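Local atomic coordinates of integron cassette protein (Vibrio cholerae, PDB entry 3FY6), a protein that is of unknown function but is encoded by an integron gene cassette of the mobile metagenome of Vibrio cholerae and forms a two-chain assembly. Residues 14-19 with 108-113. Residues are numbered along the deposited sequence; the frame is centred on the assembly and turned at random.
Sequences LNIYSP and WVNKVT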
loop_
_atom_site.group_PDB
_atom_site.type_symbol
_atom_site.label_atom_id
_atom_site.label_comp_id
_atom_site.label_asym_id
_atom_site.label_seq_id
_atom_site.Cartn_x
_atom_site.Cartn_y
_atom_site.Cartn_z
ATOM N N LEU A 14 -7.451 10.738 13.876
ATOM C CA LEU A 14 -6.256 9.932 13.645
ATOM C C LEU A 14 -5.077 10.823 13.245
ATOM O O LEU A 14 -5.253 11.809 12.545
ATOM C CB LEU A 14 -6.533 8.888 12.559
ATOM C CG LEU A 14 -7.625 7.862 12.884
ATOM C CD1 LEU A 14 -7.885 6.955 11.685
ATOM C CD2 LEU A 14 -7.225 7.036 14.103
ATOM N N ASN A 15 -3.875 10.468 13.684
ATOM C CA ASN A 15 -2.716 11.319 13.452
ATOM C C ASN A 15 -1.738 10.679 12.471
ATOM O O ASN A 15 -1.028 9.731 12.813
ATOM C CB ASN A 15 -2.026 11.635 14.778
ATOM C CG ASN A 15 -3.012 12.091 15.851
ATOM O OD1 ASN A 15 -3.103 11.493 16.919
ATOM N ND2 ASN A 15 -3.767 13.136 15.554
ATOM N N ILE A 16 -1.712 11.196 11.249
ATOM C CA ILE A 16 -0.904 10.592 10.192
ATOM C C ILE A 16 0.299 11.468 9.840
ATOM O O ILE A 16 0.136 12.608 9.411
ATOM C CB ILE A 16 -1.744 10.368 8.916
ATOM C CG1 ILE A 16 -2.998 9.538 9.241
ATOM C CG2 ILE A 16 -0.897 9.707 7.821
ATOM C CD1 ILE A 16 -2.711 8.070 9.513
ATOM N N TYR A 17 1.504 10.933 9.994
ATOM C CA TYR A 17 2.696 11.734 9.729
ATOM C C TYR A 17 2.884 12.004 8.244
ATOM O O TYR A 17 2.860 11.082 7.430
ATOM C CB TYR A 17 3.965 11.103 10.309
ATOM C CG TYR A 17 5.148 12.015 10.109
ATOM C CD1 TYR A 17 5.369 13.089 10.970
ATOM C CD2 TYR A 17 6.008 11.848 9.027
ATOM C CE1 TYR A 17 6.429 13.959 10.774
ATOM C CE2 TYR A 17 7.088 12.718 8.819
ATOM C CZ TYR A 17 7.284 13.767 9.699
ATOM O OH TYR A 17 8.333 14.625 9.511
ATOM N N SER A 18 3.084 13.273 7.903
ATOM C CA SER A 18 3.261 13.701 6.521
ATOM C C SER A 18 4.617 14.361 6.310
ATOM O O SER A 18 4.877 15.434 6.851
ATOM C CB SER A 18 2.172 14.704 6.133
ATOM O OG SER A 18 2.556 15.430 4.969
ATOM N N PRO A 19 5.474 13.736 5.499
ATOM C CA PRO A 19 6.783 14.311 5.174
ATOM C C PRO A 19 6.621 15.614 4.403
ATOM O O PRO A 19 7.540 16.426 4.356
ATOM C CB PRO A 19 7.419 13.257 4.262
ATOM C CG PRO A 19 6.672 11.993 4.548
ATOM C CD PRO A 19 5.274 12.418 4.877
ATOM N N TRP A 108 0.225 1.847 12.029
ATOM C CA TRP A 108 0.820 1.047 10.965
ATOM C C TRP A 108 1.257 1.940 9.795
ATOM O O TRP A 108 2.383 1.848 9.300
ATOM C CB TRP A 108 -0.193 0.016 10.466
ATOM C CG TRP A 108 0.355 -0.952 9.447
ATOM C CD1 TRP A 108 1.633 -1.418 9.361
ATOM C CD2 TRP A 108 -0.385 -1.621 8.418
ATOM N NE1 TRP A 108 1.740 -2.327 8.331
ATOM C CE2 TRP A 108 0.517 -2.463 7.731
ATOM C CE3 TRP A 108 -1.716 -1.576 7.998
ATOM C CZ2 TRP A 108 0.129 -3.246 6.652
ATOM C CZ3 TRP A 108 -2.103 -2.363 6.925
ATOM C CH2 TRP A 108 -1.188 -3.191 6.273
ATOM N N VAL A 109 0.351 2.795 9.343
ATOM C CA VAL A 109 0.678 3.728 8.279
ATOM C C VAL A 109 1.922 4.537 8.662
ATOM O O VAL A 109 2.824 4.708 7.843
ATOM C CB VAL A 109 -0.505 4.649 7.951
ATOM C CG1 VAL A 109 -0.083 5.751 6.976
ATOM C CG2 VAL A 109 -1.662 3.830 7.372
ATOM N N ASN A 110 1.988 5.017 9.902
ATOM C CA ASN A 110 3.153 5.797 10.306
ATOM C C ASN A 110 4.443 4.971 10.232
ATOM O O ASN A 110 5.483 5.464 9.811
ATOM C CB ASN A 110 2.956 6.453 11.688
ATOM C CG ASN A 110 1.872 7.535 11.676
ATOM O OD1 ASN A 110 1.180 7.756 12.679
ATOM N ND2 ASN A 110 1.692 8.184 10.524
ATOM N N LYS A 111 4.372 3.699 10.606
ATOM C CA LYS A 111 5.551 2.841 10.522
ATOM C C LYS A 111 6.008 2.632 9.069
ATOM O O LYS A 111 7.200 2.574 8.783
ATOM C CB LYS A 111 5.289 1.491 11.197
ATOM C CG LYS A 111 5.297 1.555 12.722
ATOM C CD LYS A 111 5.031 0.173 13.307
ATOM C CE LYS A 111 4.652 0.222 14.784
ATOM N NZ LYS A 111 4.186 -1.118 15.267
ATOM N N VAL A 112 5.044 2.504 8.168
ATOM C CA VAL A 112 5.319 2.348 6.746
ATOM C C VAL A 112 6.086 3.565 6.224
ATOM O O VAL A 112 7.128 3.436 5.578
ATOM C CB VAL A 112 4.003 2.172 5.972
ATOM C CG1 VAL A 112 4.253 2.155 4.448
ATOM C CG2 VAL A 112 3.314 0.875 6.423
ATOM N N THR A 113 5.566 4.748 6.536
ATOM C CA THR A 113 6.177 6.006 6.127
ATOM C C THR A 113 7.609 6.104 6.645
ATOM O O THR A 113 8.536 6.418 5.899
ATOM C CB THR A 113 5.352 7.190 6.662
ATOM O OG1 THR A 113 4.043 7.145 6.078
ATOM C CG2 THR A 113 6.032 8.537 6.326
HETATM O O HOH W 1 2.497 8.438 7.778
#
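Strand 14-18, at the edge of the five-stranded antiparallel sheet within its chain, runs almost parallel to the last turns of helix 95-114, with segment axes 7.8 Å apart at an angle of 7°. Polar atoms occupy the centre of the contact. The carboxamide of Asn110, its CG anti to the carbonyl carbon (chi1 -67°), spans the gap to the strand backbone. As modelled, its ND2 lies 2.8 Å from Tyr17 N and its OD1 3.0 Å from Asn15 O; the amide is probably turned over, and in the reversed orientation its oxygen could accept from Tyr17 N and its NH2 donate to Asn15 O, bracketing Ile16. One turn further along the helix, a water donates to Tyr17 O (2.7 Å) and hydrogen-bonds to Thr113 OG1 (2.6 Å).

Apolar contacts flank this polar centre. On the buried side, CG2 of Ile16 meets CG1 of Val109 at 4.1 Å, the two side chains crossing obliquely. Toward the chain reversal after the strand, Thr113 CG2 meets Pro19 CG tip to tip at 3.9 Å and lies near the plane of the Tyr17 ring, at its edge. That ring also stacks edge-to-face with His24 of the neighbouring strand.

Helix side chains thus address backbone polar groups of the strand, by water at Thr113 and probably directly at Asn110 once its amide is reversed, with apolar contacts alongside.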